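Local coordinates for bifunctional protein PutA (Bdellovibrio bacteriovorus, PDB 5UR2) that probably catalyses both steps of proline catabolism, oxidising proline with a flavin cofactor and then, after hydrolysis, the resulting semialdehyde to glutamate with NAD+, at residues S8-R13 and L360-L365; G233-L238 and Y265-I270; T711-F716 and R742-M747; I754-A759 and V907-P912. All blocks are in the same frame, centred on the assembly; numbering follows the deposited sequence.

Interaction 1: residues S8-R13 and L360-L365; sequences SQIVSR and LAACML
Leu365 and Arg13 carry the middle of this helix-helix contact. The CD2 methyl of Leu365 lies over the centre of one face of the Arg13 guanidinium, 3.8 Å from Arg13 CZ, and the same methyl is 3.6 Å from Arg13 CB. The arginine therefore folds round a single carbon, a shape that needs its two bends: chi2 of 61° turns CD back from the extended path and chi3 of 51° turns NE again.

Nearer the helix backbones, round Ile10, the packing is close and apolar. Ile10 and Leu365 slide past each other in opposite directions, with Ile10 CG1 3.8 Å from Leu365 CB. The other branch of Ile10 reaches the backbone, CG2 standing 3.8 Å from Ala362 N, while Ile10 CD1 is 4.0 Å from Ala362 CB. Ala361 CB packs against Arg13 CG at 3.9 Å. Met364, crossing the arginine, also rests on Phe379 of a barrel strand. With two alanines on this surface, the axes of 8-13 and 360-365 come within 8.4 Å at an angle of 121°.

Toward Gln9 the contact is looser and more polar. Gln9 crosses Leu365 at about a right angle and touches it lightly, OE1 lying 4.0 Å from Leu365 CD1; that oxygen is hydrogen-bonded to Lys369. Arg13 NH1 forms a salt bridge with Glu368, which fixes the charged end beside the leucine. The arrangement is that of an N-terminal helix laid across the outer helix 357-369 of the proline dehydrogenase TIM barrel, the helix linking barrel strands 349-353 and 379-382.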
loop_
_atom_site.group_PDB
_atom_site.type_symbol
_atom_site.label_atom_id
_atom_site.label_comp_id
_atom_site.label_asym_id
_atom_site.label_seq_id
_atom_site.Cartn_x
_atom_site.Cartn_y
_atom_site.Cartn_z
ATOM N N SER B 8 48.777 34.290 -11.353
ATOM C CA SER B 8 48.937 35.611 -10.756
ATOM C C SER B 8 48.838 36.723 -11.794
ATOM O O SER B 8 48.358 37.816 -11.480
ATOM C CB SER B 8 50.269 35.701 -10.013
ATOM O OG SER B 8 51.180 36.513 -10.735
ATOM N N GLN B 9 49.317 36.489 -13.017
ATOM C CA GLN B 9 49.211 37.526 -14.042
ATOM C C GLN B 9 47.779 37.671 -14.545
ATOM O O GLN B 9 47.345 38.777 -14.889
ATOM C CB GLN B 9 50.140 37.220 -15.206
ATOM C CG GLN B 9 51.575 36.949 -14.800
ATOM C CD GLN B 9 52.513 36.836 -15.993
ATOM O OE1 GLN B 9 52.371 37.553 -16.988
ATOM N NE2 GLN B 9 53.480 35.932 -15.893
ATOM N N ILE B 10 47.033 36.568 -14.603
ATOM C CA ILE B 10 45.624 36.651 -14.975
ATOM C C ILE B 10 44.845 37.440 -13.922
ATOM O O ILE B 10 44.076 38.352 -14.249
ATOM C CB ILE B 10 45.053 35.241 -15.199
ATOM C CG1 ILE B 10 45.718 34.624 -16.433
ATOM C CG2 ILE B 10 43.538 35.286 -15.365
ATOM C CD1 ILE B 10 45.392 33.180 -16.643
ATOM N N VAL B 11 45.072 37.133 -12.639
ATOM C CA VAL B 11 44.404 37.875 -11.567
ATOM C C VAL B 11 44.683 39.367 -11.693
ATOM O O VAL B 11 43.787 40.199 -11.491
ATOM C CB VAL B 11 44.818 37.331 -10.186
ATOM C CG1 VAL B 11 44.374 38.281 -9.074
ATOM C CG2 VAL B 11 44.202 35.970 -9.964
ATOM N N SER B 12 45.927 39.730 -12.022
ATOM C CA SER B 12 46.277 41.141 -12.190
ATOM C C SER B 12 45.480 41.788 -13.317
ATOM O O SER B 12 45.024 42.931 -13.187
ATOM C CB SER B 12 47.781 41.290 -12.442
ATOM O OG SER B 12 48.514 40.837 -11.324
ATOM N N ARG B 13 45.351 41.100 -14.454
ATOM C CA ARG B 13 44.593 41.670 -15.562
ATOM C C ARG B 13 43.130 41.866 -15.182
ATOM O O ARG B 13 42.525 42.889 -15.525
ATOM C CB ARG B 13 44.719 40.788 -16.801
ATOM C CG ARG B 13 43.953 41.324 -17.993
ATOM C CD ARG B 13 44.497 42.685 -18.380
ATOM N NE ARG B 13 45.947 42.655 -18.536
ATOM C CZ ARG B 13 46.579 42.357 -19.666
ATOM N NH1 ARG B 13 45.882 42.078 -20.764
ATOM N NH2 ARG B 13 47.912 42.350 -19.699
ATOM N N LEU B 360 37.518 36.445 -19.546
ATOM C CA LEU B 360 38.082 37.405 -20.489
ATOM C C LEU B 360 39.559 37.675 -20.200
ATOM O O LEU B 360 40.375 37.742 -21.127
ATOM C CB LEU B 360 37.276 38.706 -20.449
ATOM C CG LEU B 360 35.791 38.595 -20.832
ATOM C CD1 LEU B 360 35.028 39.878 -20.509
ATOM C CD2 LEU B 360 35.668 38.281 -22.298
ATOM N N ALA B 361 39.917 37.855 -18.924
ATOM C CA ALA B 361 41.303 38.166 -18.569
ATOM C C ALA B 361 42.234 36.995 -18.871
ATOM O O ALA B 361 43.376 37.198 -19.296
ATOM C CB ALA B 361 41.405 38.551 -17.090
ATOM N N ALA B 362 41.775 35.765 -18.641
ATOM C CA ALA B 362 42.585 34.599 -18.987
ATOM C C ALA B 362 42.844 34.544 -20.490
ATOM O O ALA B 362 43.981 34.346 -20.930
ATOM C CB ALA B 362 41.891 33.322 -18.510
ATOM N N CYS B 363 41.805 34.759 -21.297
ATOM C CA CYS B 363 42.001 34.770 -22.738
ATOM C C CYS B 363 43.027 35.826 -23.147
ATOM O O CYS B 363 43.905 35.560 -23.977
ATOM C CB CYS B 363 40.671 35.008 -23.441
ATOM S SG CYS B 363 39.498 33.632 -23.311
ATOM N N MET B 364 42.945 37.020 -22.560
ATOM C CA MET B 364 43.875 38.082 -22.928
ATOM C C MET B 364 45.309 37.658 -22.676
ATOM O O MET B 364 46.188 37.884 -23.516
ATOM C CB MET B 364 43.578 39.359 -22.145
ATOM C CG MET B 364 42.290 40.057 -22.519
ATOM S SD MET B 364 41.958 41.432 -21.403
ATOM C CE MET B 364 40.409 42.013 -22.084
ATOM N N LEU B 365 45.562 37.055 -21.512
ATOM C CA LEU B 365 46.920 36.675 -21.142
ATOM C C LEU B 365 47.423 35.531 -22.012
ATOM O O LEU B 365 48.557 35.569 -22.514
ATOM C CB LEU B 365 46.974 36.289 -19.658
ATOM C CG LEU B 365 47.503 37.372 -18.722
ATOM C CD1 LEU B 365 48.965 37.658 -19.000
ATOM C CD2 LEU B 365 46.691 38.631 -18.911
#

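Interaction 2: residues G233-L238 and Y265-I270; sequences GVFVNL and YKFFGI
Phe235 leans its ring against the backbone of Phe267, Phe268 and Gly269, and its course can be traced atom by atom. CG stands anti to the backbone N (chi1 -165°). Phe235 CB is 4.0 Å from Phe267 O, and Phe235 CG comes to 3.6 Å from that same oxygen, which sits over one ring face, displaced toward the rim; Phe235 CD1 also faces it. Along the CD2-CE2 flank Phe235 CD2 meets Phe267 CB at 3.5 Å, and Phe235 CE2 follows at 3.7 Å from Phe267 CA. Along the CD1-CE1 flank Phe235 CE1 is 3.7 Å from Gly269 N. At the tip, Phe235 CZ is 3.9 Å from Phe268 C. Trp298, at the start of strand 298-302 on the far side of 268-273, packs edge-to-face with the Phe235 ring.

The strands under these side chains, 235-238 and 268-270, are parallel neighbours, third and fourth in the eight-stranded TIM barrel of the proline dehydrogenase part, joined through helix 246-257 as a beta-alpha-beta unit. Their axes diverge by 19°. Three backbone bonds set the register: Val236 N to Phe267 O, Gly269 N to Val236 O, and Leu238 N to Gly269 O, the last 2.7 Å long and nearly straight at 175°.

Val236, Leu238, Phe268 and Ile270 share the face that turns to helices 211-232 and 246-257, and Leu238 and Ile270 lie there side by side, pointing the same way. Ahead of the strands, Tyr265 OH donates to Val234 O, approaching from well above the carbonyl plane, while Tyr265 CD2 rests over the centre of the Phe268 ring.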
loop_
_atom_site.group_PDB
_atom_site.type_symbol
_atom_site.label_atom_id
_atom_site.label_comp_id
_atom_site.label_asym_id
_atom_site.label_seq_id
_atom_site.Cartn_x
_atom_site.Cartn_y
_atom_site.Cartn_z
ATOM N N GLY B 233 30.026 39.197 -49.164
ATOM C CA GLY B 233 31.058 39.555 -48.207
ATOM C C GLY B 233 30.554 39.583 -46.781
ATOM O O GLY B 233 31.074 40.334 -45.947
ATOM N N VAL B 234 29.530 38.807 -46.495
ATOM C CA VAL B 234 28.889 38.773 -45.193
ATOM C C VAL B 234 29.449 37.600 -44.401
ATOM O O VAL B 234 29.730 36.533 -44.959
ATOM C CB VAL B 234 27.360 38.684 -45.380
ATOM C CG1 VAL B 234 26.644 38.262 -44.104
ATOM C CG2 VAL B 234 26.835 40.028 -45.899
ATOM N N PHE B 235 29.646 37.811 -43.100
ATOM C CA PHE B 235 30.005 36.731 -42.192
ATOM C C PHE B 235 28.747 35.959 -41.804
ATOM O O PHE B 235 27.748 36.556 -41.386
ATOM C CB PHE B 235 30.694 37.291 -40.947
ATOM C CG PHE B 235 31.411 36.252 -40.126
ATOM C CD1 PHE B 235 30.702 35.321 -39.375
ATOM C CD2 PHE B 235 32.798 36.209 -40.104
ATOM C CE1 PHE B 235 31.359 34.353 -38.621
ATOM C CE2 PHE B 235 33.462 35.243 -39.360
ATOM C CZ PHE B 235 32.734 34.312 -38.607
ATOM N N VAL B 236 28.791 34.635 -41.946
ATOM C CA VAL B 236 27.670 33.775 -41.573
ATOM C C VAL B 236 28.130 32.824 -40.483
ATOM O O VAL B 236 29.064 32.034 -40.685
ATOM C CB VAL B 236 27.104 33.003 -42.768
ATOM C CG1 VAL B 236 25.847 32.255 -42.343
ATOM C CG2 VAL B 236 26.789 33.959 -43.887
ATOM N N ASN B 237 27.476 32.907 -39.326
ATOM C CA ASN B 237 27.777 32.083 -38.168
ATOM C C ASN B 237 26.633 31.106 -37.927
ATOM O O ASN B 237 25.464 31.505 -37.916
ATOM C CB ASN B 237 28.007 32.952 -36.926
ATOM C CG ASN B 237 28.673 32.186 -35.811
ATOM O OD1 ASN B 237 28.016 31.437 -35.087
ATOM N ND2 ASN B 237 29.984 32.358 -35.672
ATOM N N LEU B 238 26.967 29.831 -37.740
ATOM C CA LEU B 238 25.981 28.802 -37.435
ATOM C C LEU B 238 25.968 28.631 -35.925
ATOM O O LEU B 238 27.010 28.309 -35.333
ATOM C CB LEU B 238 26.319 27.483 -38.136
ATOM C CG LEU B 238 25.262 26.370 -38.040
ATOM C CD1 LEU B 238 23.947 26.849 -38.659
ATOM C CD2 LEU B 238 25.724 25.077 -38.701
ATOM N N TYR B 265 36.523 30.358 -48.363
ATOM C CA TYR B 265 35.947 31.489 -47.647
ATOM C C TYR B 265 36.240 31.360 -46.156
ATOM O O TYR B 265 35.953 30.322 -45.553
ATOM C CB TYR B 265 34.440 31.566 -47.893
ATOM C CG TYR B 265 33.811 32.888 -47.509
ATOM C CD1 TYR B 265 34.191 34.073 -48.140
ATOM C CD2 TYR B 265 32.800 32.947 -46.543
ATOM C CE1 TYR B 265 33.601 35.286 -47.799
ATOM C CE2 TYR B 265 32.211 34.156 -46.198
ATOM C CZ TYR B 265 32.611 35.319 -46.829
ATOM O OH TYR B 265 32.017 36.518 -46.491
ATOM N N LYS B 266 36.808 32.412 -45.569
ATOM C CA LYS B 266 37.203 32.409 -44.166
ATOM C C LYS B 266 36.079 32.786 -43.205
ATOM O O LYS B 266 36.130 32.398 -42.033
ATOM C CB LYS B 266 38.361 33.391 -43.941
ATOM C CG LYS B 266 39.669 33.003 -44.595
ATOM C CD LYS B 266 40.818 33.894 -44.100
ATOM C CE LYS B 266 40.636 35.329 -44.525
ATOM N NZ LYS B 266 41.827 36.118 -44.132
ATOM N N PHE B 267 35.045 33.472 -43.674
ATOM C CA PHE B 267 34.087 34.148 -42.797
ATOM C C PHE B 267 32.792 33.356 -42.623
ATOM O O PHE B 267 31.672 33.844 -42.772
ATOM C CB PHE B 267 33.854 35.548 -43.332
ATOM C CG PHE B 267 35.114 36.353 -43.357
ATOM C CD1 PHE B 267 35.886 36.468 -42.213
ATOM C CD2 PHE B 267 35.597 36.882 -44.537
ATOM C CE1 PHE B 267 37.075 37.182 -42.225
ATOM C CE2 PHE B 267 36.795 37.598 -44.558
ATOM C CZ PHE B 267 37.537 37.744 -43.397
ATOM N N PHE B 268 32.980 32.084 -42.302
ATOM C CA PHE B 268 31.956 31.213 -41.745
ATOM C C PHE B 268 32.386 30.846 -40.333
ATOM O O PHE B 268 33.580 30.675 -40.069
ATOM C CB PHE B 268 31.791 29.929 -42.568
ATOM C CG PHE B 268 31.224 30.139 -43.949
ATOM C CD1 PHE B 268 30.096 30.917 -44.148
ATOM C CD2 PHE B 268 31.806 29.524 -45.044
ATOM C CE1 PHE B 268 29.560 31.075 -45.423
ATOM C CE2 PHE B 268 31.281 29.682 -46.318
ATOM C CZ PHE B 268 30.158 30.458 -46.510
ATOM N N GLY B 269 31.420 30.720 -39.426
ATOM C CA GLY B 269 31.727 30.366 -38.057
ATOM C C GLY B 269 30.741 29.358 -37.502
ATOM O O GLY B 269 29.587 29.269 -37.935
ATOM N N ILE B 270 31.217 28.623 -36.496
ATOM C CA ILE B 270 30.445 27.608 -35.784
ATOM C C ILE B 270 30.646 27.848 -34.291
ATOM O O ILE B 270 31.698 28.340 -33.855
ATOM C CB ILE B 270 30.869 26.166 -36.199
ATOM C CG1 ILE B 270 30.039 25.062 -35.519
ATOM C CG2 ILE B 270 32.327 25.933 -35.873
ATOM C CD1 ILE B 270 28.627 24.889 -35.994
#

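Interaction 3: residues T711-F716 and R742-M747; sequences TTTIAF and RCIIEM
Ile714 O receives Ile744 N at 2.7 Å with an N-H...O angle of 174°. The CA-H of Cys743 adds a weaker CA-H...O contact to the same oxygen, with Cys743 CA 3.4 Å from Ile714 O. Arg742 O accepts from Ile714 N at 2.7 Å and has a similar weaker contact with the CA-H of Thr713. Two more amides, Phe716 N to Ile744 O and Glu746 N to Phe716 O, carry the pairing onward, and Arg742 N to Thr712 O begins it.

The near-parallel axes, 7° apart, match this regular exchange. Strands 711-717 and 742-746 are joined by helix 720-730 in a beta-alpha-beta unit of the Rossmann-type, NAD-binding part of the aldehyde dehydrogenase fold. The Ile714, Cys743, Phe716 and Ile745 face turns to that helix: Phe716 lies on its Val722 and Ile726.

Within this face Ile745 CD1 reaches Phe716 CB at 3.7 Å and lies at the edge of the phenyl ring. On the other face Thr713 CG2 touches Ile744 CD1 at 3.8 Å; the threonine hydroxyl is hydrogen-bonded to Arg632. The Arg742 side chain extends away from strand 711-716, and its NH1 bonds to Gln963 O and Met965 O. At the strand's end stands Glu746, a predicted active-site residue, its side chain about 4 Å from that of Cys780 at nearest atoms.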
loop_
_atom_site.group_PDB
_atom_site.type_symbol
_atom_site.label_atom_id
_atom_site.label_comp_id
_atom_site.label_asym_id
_atom_site.label_seq_id
_atom_site.Cartn_x
_atom_site.Cartn_y
_atom_site.Cartn_z
ATOM N N THR B 711 -9.890 -21.474 -15.088
ATOM C CA THR B 711 -9.441 -20.092 -15.221
ATOM C C THR B 711 -9.977 -19.243 -14.073
ATOM O O THR B 711 -11.190 -19.091 -13.923
ATOM C CB THR B 711 -9.903 -19.524 -16.559
ATOM O OG1 THR B 711 -9.316 -20.287 -17.615
ATOM C CG2 THR B 711 -9.508 -18.062 -16.691
ATOM N N THR B 712 -9.076 -18.680 -13.272
ATOM C CA THR B 712 -9.461 -17.842 -12.144
ATOM C C THR B 712 -9.416 -16.360 -12.464
ATOM O O THR B 712 -10.213 -15.593 -11.923
ATOM C CB THR B 712 -8.541 -18.105 -10.948
ATOM O OG1 THR B 712 -7.191 -17.789 -11.302
ATOM C CG2 THR B 712 -8.607 -19.569 -10.572
ATOM N N THR B 713 -8.513 -15.954 -13.342
ATOM C CA THR B 713 -8.263 -14.559 -13.631
ATOM C C THR B 713 -8.124 -14.395 -15.136
ATOM O O THR B 713 -7.455 -15.204 -15.790
ATOM C CB THR B 713 -6.988 -14.119 -12.898
ATOM O OG1 THR B 713 -7.134 -14.447 -11.511
ATOM C CG2 THR B 713 -6.708 -12.627 -13.072
ATOM N N ILE B 714 -8.764 -13.364 -15.684
ATOM C CA ILE B 714 -8.685 -13.060 -17.115
ATOM C C ILE B 714 -8.126 -11.652 -17.273
ATOM O O ILE B 714 -8.727 -10.689 -16.783
ATOM C CB ILE B 714 -10.060 -13.177 -17.797
ATOM C CG1 ILE B 714 -10.610 -14.605 -17.637
ATOM C CG2 ILE B 714 -9.942 -12.790 -19.255
ATOM C CD1 ILE B 714 -12.141 -14.716 -17.805
ATOM N N ALA B 715 -6.986 -11.525 -17.955
ATOM C CA ALA B 715 -6.431 -10.223 -18.316
ATOM C C ALA B 715 -6.638 -10.035 -19.812
ATOM O O ALA B 715 -6.101 -10.802 -20.621
ATOM C CB ALA B 715 -4.951 -10.116 -17.945
ATOM N N PHE B 716 -7.450 -9.050 -20.171
ATOM C CA PHE B 716 -7.799 -8.770 -21.554
ATOM C C PHE B 716 -7.663 -7.288 -21.812
ATOM O O PHE B 716 -8.212 -6.473 -21.067
ATOM C CB PHE B 716 -9.231 -9.196 -21.910
ATOM C CG PHE B 716 -9.742 -8.550 -23.170
ATOM C CD1 PHE B 716 -9.388 -9.046 -24.419
ATOM C CD2 PHE B 716 -10.549 -7.414 -23.103
ATOM C CE1 PHE B 716 -9.846 -8.439 -25.586
ATOM C CE2 PHE B 716 -11.006 -6.793 -24.257
ATOM C CZ PHE B 716 -10.657 -7.310 -25.505
ATOM N N ARG B 742 -12.052 -13.279 -11.900
ATOM C CA ARG B 742 -11.714 -11.869 -11.890
ATOM C C ARG B 742 -11.273 -11.450 -13.281
ATOM O O ARG B 742 -10.427 -12.117 -13.892
ATOM C CB ARG B 742 -10.612 -11.560 -10.890
ATOM C CG ARG B 742 -10.099 -10.123 -11.071
ATOM C CD ARG B 742 -9.210 -9.698 -9.946
ATOM N NE ARG B 742 -9.963 -9.587 -8.707
ATOM C CZ ARG B 742 -9.444 -9.822 -7.508
ATOM N NH1 ARG B 742 -8.156 -10.187 -7.387
ATOM N NH2 ARG B 742 -10.218 -9.703 -6.433
ATOM N N CYS B 743 -11.833 -10.340 -13.768
ATOM C CA CYS B 743 -11.459 -9.758 -15.055
ATOM C C CYS B 743 -10.616 -8.509 -14.835
ATOM O O CYS B 743 -10.994 -7.637 -14.050
ATOM C CB CYS B 743 -12.689 -9.393 -15.875
ATOM S SG CYS B 743 -13.654 -10.812 -16.389
ATOM N N ILE B 744 -9.478 -8.434 -15.514
ATOM C CA ILE B 744 -8.633 -7.250 -15.535
ATOM C C ILE B 744 -8.676 -6.724 -16.966
ATOM O O ILE B 744 -8.018 -7.286 -17.849
ATOM C CB ILE B 744 -7.205 -7.570 -15.074
ATOM C CG1 ILE B 744 -7.244 -8.290 -13.723
ATOM C CG2 ILE B 744 -6.366 -6.288 -14.969
ATOM C CD1 ILE B 744 -5.907 -8.913 -13.289
ATOM N N ILE B 745 -9.432 -5.640 -17.204
ATOM C CA ILE B 745 -9.898 -5.263 -18.541
ATOM C C ILE B 745 -9.502 -3.822 -18.868
ATOM O O ILE B 745 -9.771 -2.911 -18.080
ATOM C CB ILE B 745 -11.429 -5.387 -18.656
ATOM C CG1 ILE B 745 -11.905 -6.796 -18.323
ATOM C CG2 ILE B 745 -11.874 -5.009 -20.058
ATOM C CD1 ILE B 745 -11.542 -7.805 -19.347
ATOM N N GLU B 746 -8.930 -3.608 -20.056
ATOM C CA GLU B 746 -8.707 -2.277 -20.627
ATOM C C GLU B 746 -9.357 -2.234 -22.011
ATOM O O GLU B 746 -9.106 -3.120 -22.833
ATOM C CB GLU B 746 -7.203 -1.978 -20.702
ATOM C CG GLU B 746 -6.826 -0.607 -21.289
ATOM C CD GLU B 746 -5.336 -0.498 -21.659
ATOM O OE1 GLU B 746 -4.455 -1.106 -20.988
ATOM O OE2 GLU B 746 -5.048 0.181 -22.664
ATOM N N MET B 747 -10.203 -1.215 -22.274
ATOM C CA MET B 747 -11.081 -1.239 -23.448
ATOM C C MET B 747 -11.056 0.006 -24.343
ATOM O O MET B 747 -11.929 0.142 -25.212
ATOM C CB MET B 747 -12.527 -1.483 -23.016
ATOM C CG MET B 747 -12.833 -2.921 -22.695
ATOM S SD MET B 747 -14.504 -3.030 -22.099
ATOM C CE MET B 747 -14.382 -2.052 -20.613
#

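Interaction 4: residues I754-A759 and V907-P912; sequences IIDNDA and VFSRSP
Ile755 and Phe908 lie side by side, pointing the same way, with Ile755 CD1 4.0 Å from Phe908 CD1. Ala759 closes in on the same phenylalanine from the turn, its CB 3.9 Å from Phe908 CB. On the reverse face of the sheet Ile754 meets Val907.

Backbone bonds tie the two strand ends on which this apolar group sits. Phe908 N donates to Ile754 O at 2.9 Å, and Asp756 N to Phe908 O at 3.0 Å. Strands 751-755 and 901-908 are parallel neighbours in the second large sheet of the aldehyde dehydrogenase region; as 754-755 leaves that sheet, a type I turn from Asp756 to Ala759 folds the chain back over 907-912.

The polar edge starts at Ser909. Its hydroxyl donates to Asp756 OD2, on the anti lone pair, with OG to OD2 at 2.7 Å. The same OG accepts from Ser911 N at 3.1 Å, which makes an ST turn and leads to Ser911 as N-cap of helix 912-921. Asp758 takes chi1 of 65°, placing CG between its backbone N and carbonyl carbon, and OD1 accepts from Arg910 N in a bond of 172°, entering from above the carboxylate plane.

Farther out, Arg910 grips Asp758 O twice, from NE at 2.9 Å and NH2 at 3.0 Å, with that oxygen in the guanidinium plane. This edge joins the strand ends to helices 47-59 and 66-76 of the N-terminal part: Arg910 NH1 forms a salt bridge with Asp58 on the first, while Asp758 OD2 bonds to His72 and Ser911 OG to Glu75 on the second.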
loop_
_atom_site.group_PDB
_atom_site.type_symbol
_atom_site.label_atom_id
_atom_site.label_comp_id
_atom_site.label_asym_id
_atom_site.label_seq_id
_atom_site.Cartn_x
_atom_site.Cartn_y
_atom_site.Cartn_z
ATOM N N ILE B 754 -7.485 19.575 -24.717
ATOM C CA ILE B 754 -8.103 20.897 -24.693
ATOM C C ILE B 754 -7.017 21.939 -24.910
ATOM O O ILE B 754 -5.960 21.886 -24.267
ATOM C CB ILE B 754 -8.840 21.155 -23.370
ATOM C CG1 ILE B 754 -9.924 20.107 -23.140
ATOM C CG2 ILE B 754 -9.471 22.563 -23.393
ATOM C CD1 ILE B 754 -10.549 20.195 -21.767
ATOM N N ILE B 755 -7.268 22.881 -25.810
ATOM C CA ILE B 755 -6.342 23.969 -26.099
ATOM C C ILE B 755 -6.934 25.255 -25.541
ATOM O O ILE B 755 -7.898 25.795 -26.097
ATOM C CB ILE B 755 -6.072 24.111 -27.598
ATOM C CG1 ILE B 755 -5.664 22.771 -28.207
ATOM C CG2 ILE B 755 -5.039 25.195 -27.823
ATOM C CD1 ILE B 755 -4.430 22.170 -27.596
ATOM N N ASP B 756 -6.365 25.748 -24.444
ATOM C CA ASP B 756 -6.788 27.019 -23.876
ATOM C C ASP B 756 -6.326 28.174 -24.764
ATOM O O ASP B 756 -5.435 28.031 -25.601
ATOM C CB ASP B 756 -6.216 27.199 -22.471
ATOM C CG ASP B 756 -7.019 28.171 -21.630
ATOM O OD1 ASP B 756 -7.969 28.793 -22.171
ATOM O OD2 ASP B 756 -6.676 28.331 -20.437
ATOM N N ASN B 757 -6.949 29.336 -24.566
ATOM C CA ASN B 757 -6.638 30.499 -25.394
ATOM C C ASN B 757 -5.190 30.960 -25.239
ATOM O O ASN B 757 -4.624 31.542 -26.171
ATOM C CB ASN B 757 -7.585 31.636 -25.052
ATOM C CG ASN B 757 -8.960 31.413 -25.621
ATOM O OD1 ASN B 757 -9.110 30.918 -26.745
ATOM N ND2 ASN B 757 -9.978 31.746 -24.842
ATOM N N ASP B 758 -4.586 30.743 -24.070
ATOM C CA ASP B 758 -3.219 31.182 -23.805
ATOM C C ASP B 758 -2.191 30.069 -23.997
ATOM O O ASP B 758 -1.057 30.194 -23.521
ATOM C CB ASP B 758 -3.129 31.746 -22.384
ATOM C CG ASP B 758 -3.380 30.680 -21.294
ATOM O OD1 ASP B 758 -3.590 29.478 -21.610
ATOM O OD2 ASP B 758 -3.399 31.063 -20.105
ATOM N N ALA B 759 -2.557 28.982 -24.675
ATOM C CA ALA B 759 -1.653 27.840 -24.770
ATOM C C ALA B 759 -0.364 28.222 -25.491
ATOM O O ALA B 759 -0.359 29.030 -26.423
ATOM C CB ALA B 759 -2.332 26.670 -25.493
ATOM N N VAL B 907 -4.726 19.023 -21.263
ATOM C CA VAL B 907 -4.929 20.443 -21.517
ATOM C C VAL B 907 -3.580 21.120 -21.721
ATOM O O VAL B 907 -2.607 20.836 -21.011
ATOM C CB VAL B 907 -5.707 21.122 -20.368
ATOM C CG1 VAL B 907 -4.955 20.979 -19.046
ATOM C CG2 VAL B 907 -5.986 22.574 -20.697
ATOM N N PHE B 908 -3.535 22.039 -22.675
ATOM C CA PHE B 908 -2.441 22.991 -22.801
ATOM C C PHE B 908 -2.964 24.343 -22.346
ATOM O O PHE B 908 -3.900 24.886 -22.938
ATOM C CB PHE B 908 -1.906 23.057 -24.233
ATOM C CG PHE B 908 -1.068 21.871 -24.608
ATOM C CD1 PHE B 908 -1.658 20.713 -25.093
ATOM C CD2 PHE B 908 0.310 21.895 -24.445
ATOM C CE1 PHE B 908 -0.877 19.596 -25.422
ATOM C CE2 PHE B 908 1.093 20.787 -24.768
ATOM C CZ PHE B 908 0.498 19.634 -25.262
ATOM N N SER B 909 -2.384 24.865 -21.275
ATOM C CA SER B 909 -2.872 26.104 -20.708
ATOM C C SER B 909 -1.771 26.710 -19.865
ATOM O O SER B 909 -0.933 25.998 -19.302
ATOM C CB SER B 909 -4.128 25.888 -19.857
ATOM O OG SER B 909 -4.535 27.109 -19.252
ATOM N N ARG B 910 -1.783 28.030 -19.778
ATOM C CA ARG B 910 -0.865 28.725 -18.893
ATOM C C ARG B 910 -1.630 29.587 -17.902
ATOM O O ARG B 910 -1.138 30.612 -17.435
ATOM C CB ARG B 910 0.158 29.517 -19.704
ATOM C CG ARG B 910 1.116 28.546 -20.401
ATOM C CD ARG B 910 2.158 29.226 -21.238
ATOM N NE ARG B 910 1.583 29.829 -22.429
ATOM C CZ ARG B 910 2.286 30.546 -23.300
ATOM N NH1 ARG B 910 3.586 30.733 -23.095
ATOM N NH2 ARG B 910 1.694 31.079 -24.364
ATOM N N SER B 911 -2.835 29.136 -17.563
ATOM C CA SER B 911 -3.655 29.695 -16.512
ATOM C C SER B 911 -3.684 28.732 -15.340
ATOM O O SER B 911 -4.213 27.615 -15.472
ATOM C CB SER B 911 -5.075 29.954 -17.007
ATOM O OG SER B 911 -5.964 30.061 -15.909
ATOM N N PRO B 912 -3.143 29.119 -14.187
ATOM C CA PRO B 912 -3.230 28.235 -13.008
ATOM C C PRO B 912 -4.653 27.832 -12.644
ATOM O O PRO B 912 -4.884 26.669 -12.293
ATOM C CB PRO B 912 -2.567 29.072 -11.907
ATOM C CG PRO B 912 -1.571 29.948 -12.671
ATOM C CD PRO B 912 -2.279 30.291 -13.958
#

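How the interactions relate
Interactions 1 and 2 belong to the proline dehydrogenase half, with centres about 29 Å apart, and both lie near the modified flavin, at different distances: the side chain of Asn237 in interaction 2 is about 6 Å from it, that of Ala362 in interaction 1 about 11 Å. Interactions 3 and 4 lie in the aldehyde dehydrogenase half, centres about 37 Å apart, on strands 742-746 and 751-755 that follow directly in the chain; both touch the second subunit. Of the four, only interaction 3 holds a predicted catalytic residue, Glu746. Centres of interactions 2 and 3 are about 64 Å apart. The centre of interaction 4 is about 41 Å from that of interaction 2 and about 20 Å from the chain's centre, the smallest such distance of the four.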